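Local coordinates for protein putative N-acetylmuramoyl-L-alanine amidase,autolysin cwp6 (Peptoclostridium difficile, PDB 5J72) that probably cleaves the bond between N-acetylmuramic acid and L-alanine in peptidoglycan as a zinc-dependent amidase, and carries CWB2 modules that attach it to the cell wall, at residues N6-S11 and S16-S21. Sequence-based numbering, arbitrary orientation.
With CA (calcium ion), chain C.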
loop_
_atom_site.group_PDB
_atom_site.type_symbol
_atom_site.label_atom_id
_atom_site.label_comp_id
_atom_site.label_asym_id
_atom_site.label_seq_id
_atom_site.Cartn_x
_atom_site.Cartn_y
_atom_site.Cartn_z
ATOM N N ASN A 6 -0.163 14.886 22.961
ATOM C CA ASN A 6 0.090 14.169 21.696
ATOM C C ASN A 6 -1.119 13.312 21.330
ATOM O O ASN A 6 -1.353 12.292 22.000
ATOM C CB ASN A 6 1.292 13.261 21.888
ATOM C CG ASN A 6 1.652 12.554 20.556
ATOM O OD1 ASN A 6 1.428 13.088 19.444
ATOM N ND2 ASN A 6 2.269 11.402 20.575
ATOM N N LEU A 7 -1.871 13.732 20.300
ATOM C CA LEU A 7 -3.064 12.994 19.867
ATOM C C LEU A 7 -2.685 12.177 18.624
ATOM O O LEU A 7 -2.005 12.687 17.726
ATOM C CB LEU A 7 -4.205 13.967 19.482
ATOM C CG LEU A 7 -4.659 14.861 20.674
ATOM C CD1 LEU A 7 -5.899 15.718 20.174
ATOM C CD2 LEU A 7 -4.994 13.998 21.919
ATOM N N GLN A 8 -3.116 10.938 18.584
ATOM C CA GLN A 8 -2.727 10.100 17.403
ATOM C C GLN A 8 -3.400 10.517 16.074
ATOM O O GLN A 8 -2.729 10.598 15.018
ATOM C CB GLN A 8 -3.045 8.658 17.721
ATOM C CG GLN A 8 -2.767 7.694 16.505
ATOM C CD GLN A 8 -3.183 6.285 16.867
ATOM O OE1 GLN A 8 -4.105 6.084 17.652
ATOM N NE2 GLN A 8 -2.519 5.255 16.246
ATOM N N ARG A 9 -4.720 10.832 16.118
ATOM C CA ARG A 9 -5.528 11.114 14.895
ATOM C C ARG A 9 -6.192 12.435 14.970
ATOM O O ARG A 9 -6.696 12.783 16.024
ATOM C CB ARG A 9 -6.707 10.110 14.776
ATOM C CG ARG A 9 -6.358 8.657 15.061
ATOM C CD ARG A 9 -7.302 7.646 14.352
ATOM N NE ARG A 9 -6.880 6.302 14.811
ATOM C CZ ARG A 9 -5.921 5.553 14.248
ATOM N NH1 ARG A 9 -5.577 4.393 14.782
ATOM N NH2 ARG A 9 -5.328 5.950 13.144
ATOM N N LYS A 10 -6.214 13.203 13.851
ATOM C CA LYS A 10 -6.882 14.491 13.832
ATOM C C LYS A 10 -8.133 14.413 12.927
ATOM O O LYS A 10 -8.923 15.358 12.848
ATOM C CB LYS A 10 -5.945 15.535 13.267
ATOM C CG LYS A 10 -4.663 15.703 14.143
ATOM C CD LYS A 10 -5.066 16.001 15.606
ATOM C CE LYS A 10 -5.088 17.458 15.939
ATOM N NZ LYS A 10 -4.032 18.280 15.204
ATOM N N SER A 11 -8.296 13.288 12.233
ATOM C CA SER A 11 -9.493 13.038 11.398
ATOM C C SER A 11 -10.030 11.671 11.838
ATOM O O SER A 11 -9.266 10.679 11.830
ATOM C CB SER A 11 -9.105 13.038 9.920
ATOM O OG SER A 11 -10.252 12.861 9.111
ATOM N N SER A 16 -14.154 5.644 15.997
ATOM C CA SER A 16 -12.656 5.600 15.965
ATOM C C SER A 16 -12.071 5.587 17.349
ATOM O O SER A 16 -12.678 6.036 18.338
ATOM C CB SER A 16 -12.068 6.842 15.284
ATOM O OG SER A 16 -12.411 6.916 13.912
ATOM N N LYS A 17 -10.811 5.120 17.426
ATOM C CA LYS A 17 -10.045 5.140 18.681
ATOM C C LYS A 17 -8.782 5.934 18.375
ATOM O O LYS A 17 -8.273 5.830 17.264
ATOM C CB LYS A 17 -9.673 3.731 19.158
ATOM C CG LYS A 17 -10.928 2.978 19.589
ATOM C CD LYS A 17 -10.617 1.527 19.739
ATOM C CE LYS A 17 -11.851 0.711 20.092
ATOM N NZ LYS A 17 -12.662 1.331 21.191
ATOM N N SER A 18 -8.333 6.748 19.297
ATOM C CA SER A 18 -7.126 7.520 19.058
ATOM C C SER A 18 -6.267 7.499 20.329
ATOM O O SER A 18 -6.742 7.871 21.416
ATOM C CB SER A 18 -7.485 8.966 18.682
ATOM O OG SER A 18 -6.308 9.763 18.561
ATOM N N ASN A 19 -4.989 7.082 20.217
ATOM C CA ASN A 19 -4.182 7.106 21.419
ATOM C C ASN A 19 -3.831 8.542 21.805
ATOM O O ASN A 19 -3.495 9.355 20.936
ATOM C CB ASN A 19 -2.843 6.316 21.217
ATOM C CG ASN A 19 -3.079 4.873 20.918
ATOM O OD1 ASN A 19 -4.043 4.299 21.439
ATOM N ND2 ASN A 19 -2.244 4.221 20.117
ATOM N N ALA A 20 -3.848 8.842 23.100
ATOM C CA ALA A 20 -3.486 10.191 23.569
ATOM C C ALA A 20 -2.451 10.081 24.666
ATOM O O ALA A 20 -2.530 9.199 25.537
ATOM C CB ALA A 20 -4.704 10.914 24.145
ATOM N N SER A 21 -1.513 10.983 24.641
ATOM C CA SER A 21 -0.471 11.017 25.636
ATOM C C SER A 21 -0.267 12.487 26.059
ATOM O O SER A 21 -0.051 13.347 25.184
ATOM C CB SER A 21 0.801 10.432 25.005
ATOM O OG SER A 21 1.936 10.682 25.810
HETATM CA CA CA C . 2.889 15.011 18.364
HETATM O O HOH W 1 -0.638 9.644 20.708
HETATM O O HOH W 2 -7.356 12.266 18.720
HETATM O O HOH W 3 -7.516 3.004 15.886
HETATM O O HOH W 4 0.997 15.747 17.229
HETATM O O HOH W 5 3.908 16.807 17.985
HETATM O O HOH W 6 3.151 13.760 16.451
HETATM O O HOH W 7 2.515 16.228 20.400
#
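Asn6 and Ser21 form an antiparallel hydrogen-bonded pair, with Asn6 N to Ser21 O at 2.7 Å and Ser21 N to Asn6 O at 3.0 Å, and Leu7 and Ala20 follow as a non-hydrogen-bonded pair. Beyond Leu7 the first strand ends, and side chains take over from backbone groups. Gln8 N still reaches Asn19 O (2.9 Å), but the return bond runs from Asn19 N to Gln8 OE1 (2.9 Å), nearly straight at the hydrogen though tilted from the amide plane. An extended chain, with CG anti to the backbone N (chi1 176°), carries OE1 there, and the Gln8 and Asn19 amides lie side by side, 15° from parallel. Arg9 carries on in the same way: its NE meets Lys17 O (2.9 Å) at the guanidinium edge, in plane, while Gln8 CD rests over one face toward the rim. Ser18 OG accepts from Arg9 N at 3.1 Å and also pairs with a water that donates to Arg9 O. On the sheet face away from the Asn6 and Ser21 side chains, Leu7 CD2 packs on Ala20 CB (3.8 Å). Asn6 OD1 binds a calcium ion (2.6 Å) whose other ligands in the model are four waters; Asp154, of the same site, has its side chain about 6 Å from that of Asn6. Strand 56-63 flanks strand 16-24, whereas Gln8 NE2 and Arg9 NH2 bond to the carbonyls of Lys386 and Leu387 ending helix 375-387, joining the N-terminal domain to a CWB2 module.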